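Local coordinates for protein alpha-acetolactate decarboxylase (Bacillus subtilis subsp. subtilis str. 168, PDB 5XNE) that converts (2S)-2-acetolactate into (R)-acetoin and carbon dioxide, a step in making butane-2,3-diol that may help cells control their internal pH, at residues His173-Asp178 against Gly184-Asp189. Sequence-based numbering, arbitrary orientation.
Sequences HLHFID and GGHVFD. With ZN (zinc ion), chain D.
His186 sets the edge of its imidazole against the rims of His173 and His175, with His173 NE2 lying in the plane of the His186 ring. Neither neighbour is stacked on it: the ring planes of His173 and His186 stand at 56°, and the 3.4 Å between His175 NE2 and His186 ND1 is not a hydrogen bond, since both atoms bind zinc. The ion lies 2.2 Å from His173 NE2 and 2.3 Å from His186 ND1. With CG anti to the backbone N (chi1 170°), His186 swings its ring toward the zinc, and the turn about CB-CG puts ND1, not NE2, on the metal; its NE2 is held by the carbonyl of Glu233, as His175 ND1 is by that of Leu45, which fixes both ring rotations. Three waters, each roughly trans to one histidine, complete a six-coordinate, facial site. The scaffold is an antiparallel beta hairpin: His175 and His186 form a non-hydrogen-bonded pair, directing both side chains to one face, and Phe176 and Gly185 form the adjoining hydrogen-bonded pair, with Phe176 N to Gly185 O at 2.8 Å. Val187 N continues the pairing to Leu174 O (2.9 Å, 161° at the hydrogen). Phe176 lies on the face opposite the metal ligands, its CD2 3.6 Å from Gly184 CA; past the corner at His186, Val187 points back toward strand 171-178 and sets CG2 3.6 Å from Phe176 CB. A water accepts from Leu174 N and donates to Val187 O, bridging the strands beyond the last direct bond.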
loop_
_atom_site.group_PDB
_atom_site.type_symbol
_atom_site.label_atom_id
_atom_site.label_comp_id
_atom_site.label_asym_id
_atom_site.label_seq_id
_atom_site.Cartn_x
_atom_site.Cartn_y
_atom_site.Cartn_z
ATOM N N HIS B 173 -15.253 0.232 -4.628
ATOM C CA HIS B 173 -15.182 1.563 -5.198
ATOM C C HIS B 173 -15.562 1.416 -6.670
ATOM O O HIS B 173 -14.829 0.817 -7.444
ATOM C CB HIS B 173 -13.776 2.153 -5.016
ATOM C CG HIS B 173 -13.621 3.540 -5.559
ATOM N ND1 HIS B 173 -12.410 4.191 -5.572
ATOM C CD2 HIS B 173 -14.519 4.396 -6.099
ATOM C CE1 HIS B 173 -12.567 5.399 -6.091
ATOM N NE2 HIS B 173 -13.836 5.544 -6.432
ATOM N N LEU B 174 -16.727 1.940 -7.027
ATOM C CA LEU B 174 -17.337 1.647 -8.324
ATOM C C LEU B 174 -17.759 2.920 -9.041
ATOM O O LEU B 174 -18.286 3.848 -8.415
ATOM C CB LEU B 174 -18.565 0.737 -8.145
ATOM C CG LEU B 174 -18.352 -0.535 -7.326
ATOM C CD1 LEU B 174 -19.705 -1.169 -7.012
ATOM C CD2 LEU B 174 -17.455 -1.512 -8.053
ATOM N N HIS B 175 -17.528 2.944 -10.350
ATOM C CA HIS B 175 -18.041 4.003 -11.212
ATOM C C HIS B 175 -19.032 3.399 -12.213
ATOM O O HIS B 175 -19.089 2.185 -12.360
ATOM C CB HIS B 175 -16.900 4.722 -11.938
ATOM C CG HIS B 175 -16.074 5.610 -11.053
ATOM N ND1 HIS B 175 -15.128 6.475 -11.546
ATOM C CD2 HIS B 175 -16.059 5.763 -9.702
ATOM C CE1 HIS B 175 -14.559 7.131 -10.545
ATOM N NE2 HIS B 175 -15.105 6.715 -9.417
ATOM N N PHE B 176 -19.795 4.253 -12.890
ATOM C CA PHE B 176 -20.820 3.809 -13.833
ATOM C C PHE B 176 -20.793 4.647 -15.107
ATOM O O PHE B 176 -20.572 5.853 -15.048
ATOM C CB PHE B 176 -22.203 3.900 -13.174
ATOM C CG PHE B 176 -23.350 3.734 -14.136
ATOM C CD1 PHE B 176 -23.676 2.480 -14.634
ATOM C CD2 PHE B 176 -24.100 4.828 -14.531
ATOM C CE1 PHE B 176 -24.753 2.326 -15.528
ATOM C CE2 PHE B 176 -25.171 4.685 -15.425
ATOM C CZ PHE B 176 -25.491 3.437 -15.914
ATOM N N ILE B 177 -21.010 4.001 -16.252
ATOM C CA ILE B 177 -21.267 4.729 -17.496
ATOM C C ILE B 177 -22.393 4.014 -18.249
ATOM O O ILE B 177 -22.473 2.781 -18.257
ATOM C CB ILE B 177 -19.982 4.853 -18.363
ATOM C CG1 ILE B 177 -20.212 5.826 -19.530
ATOM C CG2 ILE B 177 -19.497 3.494 -18.836
ATOM C CD1 ILE B 177 -18.925 6.291 -20.211
ATOM N N ASP B 178 -23.287 4.787 -18.852
ATOM C CA ASP B 178 -24.400 4.168 -19.564
ATOM C C ASP B 178 -23.961 3.657 -20.938
ATOM O O ASP B 178 -22.877 3.981 -21.431
ATOM C CB ASP B 178 -25.572 5.143 -19.696
ATOM C CG ASP B 178 -25.330 6.216 -20.734
ATOM O OD1 ASP B 178 -24.255 6.851 -20.731
ATOM O OD2 ASP B 178 -26.225 6.413 -21.583
ATOM N N GLY B 184 -23.128 9.076 -16.103
ATOM C CA GLY B 184 -22.743 8.153 -15.051
ATOM C C GLY B 184 -21.968 8.880 -13.976
ATOM O O GLY B 184 -22.325 9.988 -13.564
ATOM N N GLY B 185 -20.896 8.258 -13.511
ATOM C CA GLY B 185 -20.060 8.883 -12.507
ATOM C C GLY B 185 -19.649 7.928 -11.412
ATOM O O GLY B 185 -19.620 6.713 -11.608
ATOM N N HIS B 186 -19.291 8.498 -10.266
ATOM C CA HIS B 186 -18.919 7.734 -9.089
ATOM C C HIS B 186 -20.191 7.210 -8.426
ATOM O O HIS B 186 -21.084 7.982 -8.119
ATOM C CB HIS B 186 -18.113 8.614 -8.119
ATOM C CG HIS B 186 -17.881 7.987 -6.778
ATOM N ND1 HIS B 186 -16.688 7.377 -6.438
ATOM C CD2 HIS B 186 -18.672 7.904 -5.686
ATOM C CE1 HIS B 186 -16.770 6.931 -5.196
ATOM N NE2 HIS B 186 -17.962 7.230 -4.719
ATOM N N VAL B 187 -20.258 5.909 -8.194
ATOM C CA VAL B 187 -21.485 5.278 -7.709
ATOM C C VAL B 187 -21.663 5.380 -6.192
ATOM O O VAL B 187 -20.770 4.994 -5.436
ATOM C CB VAL B 187 -21.509 3.793 -8.124
ATOM C CG1 VAL B 187 -22.707 3.064 -7.499
ATOM C CG2 VAL B 187 -21.550 3.691 -9.637
ATOM N N PHE B 188 -22.824 5.888 -5.763
ATOM C CA PHE B 188 -23.230 5.900 -4.353
ATOM C C PHE B 188 -24.112 4.694 -4.003
ATOM O O PHE B 188 -24.038 4.152 -2.898
ATOM C CB PHE B 188 -24.022 7.169 -4.006
ATOM C CG PHE B 188 -23.189 8.406 -3.853
ATOM C CD1 PHE B 188 -21.897 8.346 -3.352
ATOM C CD2 PHE B 188 -23.716 9.643 -4.201
ATOM C CE1 PHE B 188 -21.140 9.504 -3.202
ATOM C CE2 PHE B 188 -22.961 10.803 -4.061
ATOM C CZ PHE B 188 -21.672 10.731 -3.560
ATOM N N ASP B 189 -24.976 4.311 -4.939
ATOM C CA ASP B 189 -25.973 3.280 -4.680
ATOM C C ASP B 189 -26.486 2.741 -6.006
ATOM O O ASP B 189 -26.349 3.392 -7.042
ATOM C CB ASP B 189 -27.123 3.841 -3.832
ATOM C CG ASP B 189 -28.036 2.755 -3.279
ATOM O OD1 ASP B 189 -27.576 1.606 -3.102
ATOM O OD2 ASP B 189 -29.219 3.057 -3.018
HETATM ZN ZN ZN D . -14.583 7.448 -7.367
HETATM O O HOH W 1 -18.380 3.402 -5.120
HETATM O O HOH W 2 -13.620 8.685 -5.659
HETATM O O HOH W 3 -12.511 8.006 -7.989
HETATM O O HOH W 4 -14.779 9.686 -7.840
#